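Long-range contacts in beta 1-3 glucanase (PDB 5H4E), which probably hydrolyses beta-1,3-glucans, as a bacterial glycoside hydrolase domain of family GH64: residues Gly32-Lys38 against Lys91-Ala95; Val43-Leu49 against Tyr88-Ile92; Met52-Asn57 against Ile107-Gln111. All coordinates share one frame. Numbering follows the deposited sequence.

Contacts 1 and 2 lie with centres about 10 Å apart and share Lys91 and Ile92, at the end of strand 86-92; Leu49 of contact 2 packs on Asp34 and Pro35 of contact 1. Contact 3 touches neither, though 52-57 closely follows 43-49 in sequence; its centre is about 17 Å from that of contact 1 and 18 Å from that of contact 2. All three mix buried with exposed residues on one side of the chain's centre. Their chemistry differs: contact 1 joins two backbones through a beta bridge, contact 2 packs a hairpin turn on a strand through apolar side chains and a bridging water, and contact 3 pairs a side-chain amide with a strand edge.

Contact 1 of 3, residues Gly32-Lys38 against Lys91-Ala95; sequences GKDPDTK and KIIGA
Ile93 lays its side chain along the chain leaving strand 26-33: CG1 is 3.7 Å from Lys33 CB, and CD1 lies 4.0 Å from both Pro35 CA and Lys38 CD. The p rotamer at chi1, with chi2 t, extends it this way. The contact is a sheet-to-sheet corner: strand 86-92 belongs to a mixed sheet, turns at Ile93 and Gly94, and continues as strand 95-101, which pairs with 26-33 in an antiparallel sheet. At the corner Lys33 and Ile93 form one antiparallel hydrogen-bonded pair, CA-CA 5.2 Å, with Lys33 N donating to Ile93 O (2.9 Å) and Ile93 N to Lys33 O (3.2 Å). Gly94 makes the bend with positive phi (49/42). Beyond it Ala95 CA comes within 3.8 Å of Gly32 CA; a beta carbon on Gly32, which is fully extended (-177/-159), would clash with Ala95 CB. Ile92, t at chi1 and chi2, sets CG1 3.5 Å from Lys33 O, and its side chain also touches Val43 and Leu49. After Lys33 the chain leaves the sheet in a tight loop. Residues 35-37 have helical backbone angles, Lys38 is at 65/7, and Lys38 N reaches back to Asp34 O (2.8 Å). Asp34, chi1 t, forms an Asx turn, its OD1 accepting from Asp36 N (2.9 Å) and also from Thr37 N (3.3 Å). The loop brings the proline ring over the strand end, with Pro35 CG 3.4 Å from Lys91 O.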
loop_
_atom_site.group_PDB
_atom_site.type_symbol
_atom_site.label_atom_id
_atom_site.label_comp_id
_atom_site.label_asym_id
_atom_site.label_seq_id
_atom_site.Cartn_x
_atom_site.Cartn_y
_atom_site.Cartn_z
ATOM N N GLY A 32 6.323 13.423 -2.036
ATOM C CA GLY A 32 5.030 13.444 -2.687
ATOM C C GLY A 32 5.030 14.401 -3.860
ATOM O O GLY A 32 6.088 14.722 -4.396
ATOM N N LYS A 33 3.846 14.845 -4.269
ATOM C CA LYS A 33 3.754 15.801 -5.367
ATOM C C LYS A 33 3.025 17.074 -4.964
ATOM O O LYS A 33 2.035 17.027 -4.239
ATOM C CB LYS A 33 3.064 15.163 -6.567
ATOM C CG LYS A 33 4.000 14.256 -7.359
ATOM C CD LYS A 33 3.258 13.084 -7.961
ATOM C CE LYS A 33 2.476 13.467 -9.193
ATOM N NZ LYS A 33 1.839 12.247 -9.780
ATOM N N ASP A 34 3.549 18.206 -5.426
ATOM C CA ASP A 34 2.856 19.477 -5.307
ATOM C C ASP A 34 1.549 19.383 -6.075
ATOM O O ASP A 34 1.538 19.008 -7.247
ATOM C CB ASP A 34 3.716 20.621 -5.846
ATOM C CG ASP A 34 3.154 21.982 -5.495
ATOM O OD1 ASP A 34 2.103 22.341 -6.046
ATOM O OD2 ASP A 34 3.771 22.688 -4.669
ATOM N N PRO A 35 0.436 19.711 -5.413
ATOM C CA PRO A 35 -0.887 19.621 -6.033
ATOM C C PRO A 35 -1.026 20.474 -7.293
ATOM O O PRO A 35 -1.780 20.110 -8.182
ATOM C CB PRO A 35 -1.821 20.131 -4.933
ATOM C CG PRO A 35 -1.084 19.844 -3.662
ATOM C CD PRO A 35 0.353 20.108 -3.997
ATOM N N ASP A 36 -0.313 21.587 -7.371
ATOM C CA ASP A 36 -0.482 22.493 -8.502
ATOM C C ASP A 36 0.523 22.242 -9.632
ATOM O O ASP A 36 0.146 22.185 -10.804
ATOM C CB ASP A 36 -0.394 23.934 -8.013
ATOM C CG ASP A 36 -1.491 24.264 -7.023
ATOM O OD1 ASP A 36 -2.666 23.954 -7.337
ATOM O OD2 ASP A 36 -1.186 24.788 -5.923
ATOM N N THR A 37 1.791 22.070 -9.282
ATOM C CA THR A 37 2.838 21.907 -10.284
ATOM C C THR A 37 3.036 20.451 -10.688
ATOM O O THR A 37 3.567 20.174 -11.762
ATOM C CB THR A 37 4.193 22.463 -9.781
ATOM O OG1 THR A 37 4.721 21.602 -8.764
ATOM C CG2 THR A 37 4.026 23.869 -9.213
ATOM N N LYS A 38 2.593 19.537 -9.819
ATOM C CA LYS A 38 2.831 18.086 -9.928
ATOM C C LYS A 38 4.310 17.700 -9.805
ATOM O O LYS A 38 4.660 16.534 -9.982
ATOM C CB LYS A 38 2.265 17.524 -11.238
ATOM C CG LYS A 38 0.854 17.951 -11.546
ATOM C CD LYS A 38 -0.110 17.601 -10.429
ATOM C CE LYS A 38 -1.520 17.996 -10.809
ATOM N NZ LYS A 38 -1.568 19.408 -11.286
ATOM N N LYS A 91 -1.777 20.920 1.669
ATOM C CA LYS A 91 -2.389 20.096 0.626
ATOM C C LYS A 91 -1.267 19.414 -0.160
ATOM O O LYS A 91 -0.234 20.033 -0.424
ATOM C CB LYS A 91 -3.263 20.937 -0.305
ATOM C CG LYS A 91 -4.454 21.610 0.360
ATOM C CD LYS A 91 -5.533 20.622 0.698
ATOM C CE LYS A 91 -6.796 21.337 1.206
ATOM N NZ LYS A 91 -7.328 22.321 0.213
ATOM N N ILE A 92 -1.457 18.138 -0.493
ATOM C CA ILE A 92 -0.393 17.353 -1.118
ATOM C C ILE A 92 -0.988 16.076 -1.701
ATOM O O ILE A 92 -1.981 15.554 -1.191
ATOM C CB ILE A 92 0.741 17.014 -0.096
ATOM C CG1 ILE A 92 1.982 16.442 -0.794
ATOM C CG2 ILE A 92 0.233 16.072 0.995
ATOM C CD1 ILE A 92 3.190 16.295 0.144
ATOM N N ILE A 93 -0.396 15.578 -2.780
ATOM C CA ILE A 93 -0.893 14.350 -3.394
ATOM C C ILE A 93 0.189 13.279 -3.546
ATOM O O ILE A 93 1.385 13.585 -3.552
ATOM C CB ILE A 93 -1.518 14.640 -4.766
ATOM C CG1 ILE A 93 -0.500 15.276 -5.702
ATOM C CG2 ILE A 93 -2.713 15.570 -4.612
ATOM C CD1 ILE A 93 -1.114 15.709 -7.017
ATOM N N GLY A 94 -0.256 12.027 -3.656
ATOM C CA GLY A 94 0.622 10.884 -3.851
ATOM C C GLY A 94 1.790 10.852 -2.882
ATOM O O GLY A 94 2.920 10.559 -3.266
ATOM N N ALA A 95 1.524 11.166 -1.619
ATOM C CA ALA A 95 2.609 11.338 -0.649
ATOM C C ALA A 95 2.892 10.065 0.136
ATOM O O ALA A 95 1.985 9.250 0.367
ATOM C CB ALA A 95 2.280 12.492 0.313
#

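Contact 2 of 3, residues Val43-Leu49 against Tyr88-Ile92; sequences VDLNGNL and YIPKI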
loop_
_atom_site.group_PDB
_atom_site.type_symbol
_atom_site.label_atom_id
_atom_site.label_comp_id
_atom_site.label_asym_id
_atom_site.label_seq_id
_atom_site.Cartn_x
_atom_site.Cartn_y
_atom_site.Cartn_z
ATOM N N VAL A 43 8.978 17.356 1.963
ATOM C CA VAL A 43 8.449 18.340 2.895
ATOM C C VAL A 43 9.523 18.731 3.895
ATOM O O VAL A 43 10.130 17.861 4.531
ATOM C CB VAL A 43 7.220 17.790 3.647
ATOM C CG1 VAL A 43 6.573 18.879 4.480
ATOM C CG2 VAL A 43 6.244 17.195 2.673
ATOM N N ASP A 44 9.768 20.027 4.060
ATOM C CA ASP A 44 10.784 20.424 5.021
ATOM C C ASP A 44 10.152 20.464 6.412
ATOM O O ASP A 44 9.000 20.030 6.593
ATOM C CB ASP A 44 11.460 21.764 4.626
ATOM C CG ASP A 44 10.536 22.999 4.741
ATOM O OD1 ASP A 44 9.442 22.922 5.327
ATOM O OD2 ASP A 44 10.939 24.079 4.241
ATOM N N LEU A 45 10.893 20.965 7.392
ATOM C CA LEU A 45 10.427 20.900 8.775
ATOM C C LEU A 45 9.285 21.881 9.071
ATOM O O LEU A 45 8.637 21.796 10.120
ATOM C CB LEU A 45 11.584 21.150 9.737
ATOM C CG LEU A 45 12.718 20.124 9.721
ATOM C CD1 LEU A 45 13.797 20.506 10.727
ATOM C CD2 LEU A 45 12.171 18.715 9.996
ATOM N N ASN A 46 9.021 22.799 8.154
ATOM C CA ASN A 46 7.949 23.765 8.381
ATOM C C ASN A 46 6.756 23.563 7.448
ATOM O O ASN A 46 5.864 24.413 7.375
ATOM C CB ASN A 46 8.483 25.197 8.249
ATOM C CG ASN A 46 9.603 25.490 9.226
ATOM O OD1 ASN A 46 9.408 25.445 10.443
ATOM N ND2 ASN A 46 10.783 25.783 8.699
ATOM N N GLY A 47 6.733 22.450 6.726
ATOM C CA GLY A 47 5.595 22.148 5.876
ATOM C C GLY A 47 5.651 22.659 4.449
ATOM O O GLY A 47 4.677 22.554 3.711
ATOM N N ASN A 48 6.783 23.221 4.045
ATOM C CA ASN A 48 6.949 23.664 2.661
ATOM C C ASN A 48 7.208 22.510 1.697
ATOM O O ASN A 48 7.947 21.575 2.025
ATOM C CB ASN A 48 8.106 24.670 2.564
ATOM C CG ASN A 48 7.883 25.878 3.423
ATOM O OD1 ASN A 48 6.990 26.684 3.144
ATOM N ND2 ASN A 48 8.682 26.021 4.477
ATOM N N LEU A 49 6.624 22.578 0.501
ATOM C CA LEU A 49 6.868 21.534 -0.494
ATOM C C LEU A 49 8.082 21.925 -1.340
ATOM O O LEU A 49 7.951 22.669 -2.301
ATOM C CB LEU A 49 5.642 21.311 -1.377
ATOM C CG LEU A 49 4.365 20.912 -0.637
ATOM C CD1 LEU A 49 3.276 20.512 -1.624
ATOM C CD2 LEU A 49 4.639 19.792 0.366
ATOM N N TYR A 88 4.643 18.867 9.539
ATOM C CA TYR A 88 3.489 19.619 9.032
ATOM C C TYR A 88 3.298 19.298 7.567
ATOM O O TYR A 88 4.275 19.273 6.829
ATOM C CB TYR A 88 3.682 21.131 9.177
ATOM C CG TYR A 88 3.911 21.632 10.578
ATOM C CD1 TYR A 88 2.867 21.669 11.497
ATOM C CD2 TYR A 88 5.158 22.107 10.972
ATOM C CE1 TYR A 88 3.057 22.152 12.772
ATOM C CE2 TYR A 88 5.363 22.591 12.253
ATOM C CZ TYR A 88 4.305 22.613 13.143
ATOM O OH TYR A 88 4.481 23.079 14.417
ATOM N N ILE A 89 2.064 19.046 7.128
ATOM C CA ILE A 89 1.814 18.986 5.683
ATOM C C ILE A 89 0.758 19.994 5.267
ATOM O O ILE A 89 -0.190 20.268 6.021
ATOM C CB ILE A 89 1.363 17.566 5.186
ATOM C CG1 ILE A 89 0.137 17.080 5.948
ATOM C CG2 ILE A 89 2.491 16.559 5.316
ATOM C CD1 ILE A 89 -0.612 15.977 5.219
ATOM N N PRO A 90 0.937 20.570 4.068
ATOM C CA PRO A 90 -0.085 21.361 3.391
ATOM C C PRO A 90 -0.848 20.419 2.481
ATOM O O PRO A 90 -0.568 19.219 2.546
ATOM C CB PRO A 90 0.738 22.369 2.596
ATOM C CG PRO A 90 1.904 21.541 2.142
ATOM C CD PRO A 90 2.193 20.552 3.289
ATOM N N LYS A 91 -1.777 20.920 1.669
ATOM C CA LYS A 91 -2.389 20.096 0.626
ATOM C C LYS A 91 -1.267 19.414 -0.160
ATOM O O LYS A 91 -0.234 20.033 -0.424
ATOM C CB LYS A 91 -3.263 20.937 -0.305
ATOM C CG LYS A 91 -4.454 21.610 0.360
ATOM C CD LYS A 91 -5.533 20.622 0.698
ATOM C CE LYS A 91 -6.796 21.337 1.206
ATOM N NZ LYS A 91 -7.328 22.321 0.213
ATOM N N ILE A 92 -1.457 18.138 -0.493
ATOM C CA ILE A 92 -0.393 17.353 -1.118
ATOM C C ILE A 92 -0.988 16.076 -1.701
ATOM O O ILE A 92 -1.981 15.554 -1.191
ATOM C CB ILE A 92 0.741 17.014 -0.096
ATOM C CG1 ILE A 92 1.982 16.442 -0.794
ATOM C CG2 ILE A 92 0.233 16.072 0.995
ATOM C CD1 ILE A 92 3.190 16.295 0.144
HETATM O O HOH W 1 6.887 19.252 7.968
#
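Tyr88 and Leu49 are most covered by the other segment. Leu49, with chi1 m and chi2 t, sets CD2 3.7 Å from Pro90 CG and 3.8 Å from Ile92 CD1, while its CD1 lies 3.7 Å from Lys91 O. Ile92, t at both angles, also reaches Val43, with CD1 4.1 Å from Val43 CG2. Val43, t at chi1, brings CG1 to 3.3 Å from Tyr88 O. Tyr88, chi1 m, swings its ring past the turn, with Leu45 O at the ring edge, 3.6 Å from CD2; Lys5 makes a cation-pi contact with the same ring. Gly47, at 90/7, fits close against the strand: its CA makes a CA-H...O contact with Tyr88 O (3.3 Å), and a beta carbon there would crowd Tyr88 CB. Water 1 bridges the backbones, donating to Asp44 O (2.6 Å) and accepting from Tyr88 N (2.8 Å). Asp44, chi1 p, turns its carboxylate inward: OD1 accepts from Asn46 N (2.9 Å), an Asx turn, and from Asn48 N (3.0 Å), and OD2 from Asn48 ND2 (3.0 Å). With Asp44 N bonded to Asn48 O (3.1 Å), this is a beta hairpin with a type I turn and G1 bulge, linking strands 40-43 and 49-51.

Contact 3 of 3, residues Met52-Asn57 against Ile107-Gln111; sequences MKISDN and IKVNQ
Ile107 leads into strand 108-111, its carbonyl O accepting a hydrogen bond from Ser75 OG. Lys108 (chi1 t, chi2 p) passes Asn57 with CD 3.7 Å from Asn57 ND2, and its NZ goes on to Asn73 O. At Val109 the backbone meets the side-chain amide of Asn57 (chi1 m, chi2 -31°) in two hydrogen bonds: Val109 N to Asn57 OD1, 3.0 Å, and Asn57 ND2 to Val109 O, 2.9 Å. The amide replaces a neighbouring strand on one edge of a two-stranded antiparallel sheet, whose other strand, 117-120, bonds the backbones of Lys108 and Asn110. Asn57 closes the 3-10 segment 54-57, and its amide faces the strand; Ile54 CA is 5.4 Å from Val109 CA. The Val109 side chain, chi1 t, points into this turn, with CG1 3.9 Å from Lys53 C and 4.2 Å from Met52 CB, and CG2 4.4 Å from Asp56 CB. The turn is tied by Asp56 N to Lys53 O (2.7 Å), Lys53 N to Asp56 OD2 (3.0 Å) and a salt bridge from Lys53 NZ to Asp56 OD1 (2.9 Å). Asn110 receives Ile54 (chi1 t, chi2 p), with CD1 3.6 Å from Asn110 CA and 3.2 Å from Val109 O.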
loop_
_atom_site.group_PDB
_atom_site.type_symbol
_atom_site.label_atom_id
_atom_site.label_comp_id
_atom_site.label_asym_id
_atom_site.label_seq_id
_atom_site.Cartn_x
_atom_site.Cartn_y
_atom_site.Cartn_z
ATOM N N MET A 52 12.042 18.392 -5.563
ATOM C CA MET A 52 13.226 17.553 -5.667
ATOM C C MET A 52 14.053 17.994 -6.867
ATOM O O MET A 52 13.515 18.286 -7.938
ATOM C CB MET A 52 12.865 16.076 -5.814
ATOM C CG MET A 52 12.189 15.453 -4.615
ATOM S SD MET A 52 11.971 13.691 -4.920
ATOM C CE MET A 52 10.810 13.282 -3.619
ATOM N N LYS A 53 15.360 18.020 -6.681
ATOM C CA LYS A 53 16.278 18.268 -7.777
ATOM C C LYS A 53 17.384 17.211 -7.782
ATOM O O LYS A 53 17.926 16.872 -6.725
ATOM C CB LYS A 53 16.866 19.676 -7.667
ATOM C CG LYS A 53 17.532 19.990 -6.336
ATOM C CD LYS A 53 18.022 21.430 -6.323
ATOM C CE LYS A 53 17.961 22.055 -4.940
ATOM N NZ LYS A 53 19.020 21.565 -3.988
ATOM N N ILE A 54 17.713 16.704 -8.973
ATOM C CA ILE A 54 18.782 15.708 -9.142
ATOM C C ILE A 54 20.056 16.032 -8.345
ATOM O O ILE A 54 20.771 15.139 -7.894
ATOM C CB ILE A 54 19.164 15.543 -10.635
ATOM C CG1 ILE A 54 20.023 14.297 -10.827
ATOM C CG2 ILE A 54 19.885 16.775 -11.175
ATOM C CD1 ILE A 54 19.210 13.039 -10.869
ATOM N N SER A 55 20.323 17.315 -8.140
ATOM C CA SER A 55 21.516 17.734 -7.423
ATOM C C SER A 55 21.468 17.398 -5.928
ATOM O O SER A 55 22.482 17.469 -5.241
ATOM C CB SER A 55 21.736 19.237 -7.635
ATOM O OG SER A 55 20.510 19.922 -7.841
ATOM N N ASP A 56 20.294 17.015 -5.429
ATOM C CA ASP A 56 20.140 16.674 -4.013
ATOM C C ASP A 56 20.934 15.432 -3.596
ATOM O O ASP A 56 21.307 15.298 -2.430
ATOM C CB ASP A 56 18.658 16.481 -3.674
ATOM C CG ASP A 56 17.902 17.796 -3.616
ATOM O OD1 ASP A 56 18.521 18.798 -3.197
ATOM O OD2 ASP A 56 16.704 17.829 -3.992
ATOM N N ASN A 57 21.202 14.538 -4.544
ATOM C CA ASN A 57 21.984 13.332 -4.260
ATOM C C ASN A 57 23.401 13.654 -3.774
ATOM O O ASN A 57 23.988 12.900 -2.998
ATOM C CB ASN A 57 22.060 12.441 -5.502
ATOM C CG ASN A 57 20.716 11.862 -5.894
ATOM O OD1 ASN A 57 19.852 11.615 -5.049
ATOM N ND2 ASN A 57 20.534 11.633 -7.186
ATOM N N ILE A 107 17.434 7.212 -0.608
ATOM C CA ILE A 107 16.543 7.553 -1.707
ATOM C C ILE A 107 17.298 8.269 -2.834
ATOM O O ILE A 107 17.836 9.360 -2.630
ATOM C CB ILE A 107 15.379 8.443 -1.211
ATOM C CG1 ILE A 107 14.494 7.652 -0.231
ATOM C CG2 ILE A 107 14.591 8.988 -2.381
ATOM C CD1 ILE A 107 13.371 8.466 0.390
ATOM N N LYS A 108 17.332 7.647 -4.011
ATOM C CA LYS A 108 17.993 8.215 -5.193
ATOM C C LYS A 108 17.056 9.111 -6.011
ATOM O O LYS A 108 16.055 8.635 -6.548
ATOM C CB LYS A 108 18.529 7.088 -6.083
ATOM C CG LYS A 108 19.400 7.528 -7.265
ATOM C CD LYS A 108 20.781 7.951 -6.793
ATOM C CE LYS A 108 21.795 7.956 -7.934
ATOM N NZ LYS A 108 23.186 8.104 -7.392
ATOM N N VAL A 109 17.382 10.398 -6.127
ATOM C CA VAL A 109 16.598 11.285 -6.989
ATOM C C VAL A 109 17.041 11.079 -8.437
ATOM O O VAL A 109 18.225 10.878 -8.703
ATOM C CB VAL A 109 16.749 12.783 -6.602
ATOM C CG1 VAL A 109 15.846 13.658 -7.485
ATOM C CG2 VAL A 109 16.425 12.998 -5.132
ATOM N N ASN A 110 16.095 11.127 -9.367
ATOM C CA ASN A 110 16.387 10.801 -10.760
ATOM C C ASN A 110 15.574 11.610 -11.770
ATOM O O ASN A 110 15.127 12.721 -11.472
ATOM C CB ASN A 110 16.150 9.308 -10.996
ATOM C CG ASN A 110 14.741 8.867 -10.628
ATOM O OD1 ASN A 110 13.775 9.616 -10.784
ATOM N ND2 ASN A 110 14.620 7.642 -10.132
ATOM N N GLN A 111 15.414 11.034 -12.964
ATOM C CA GLN A 111 14.454 11.477 -13.973
ATOM C C GLN A 111 13.678 10.255 -14.500
ATOM O O GLN A 111 14.278 9.284 -14.978
ATOM C CB GLN A 111 15.139 12.212 -15.140
ATOM C CG GLN A 111 14.242 12.278 -16.385
ATOM C CD GLN A 111 14.895 12.895 -17.613
ATOM O OE1 GLN A 111 15.482 13.977 -17.549
ATOM N NE2 GLN A 111 14.765 12.216 -18.754
#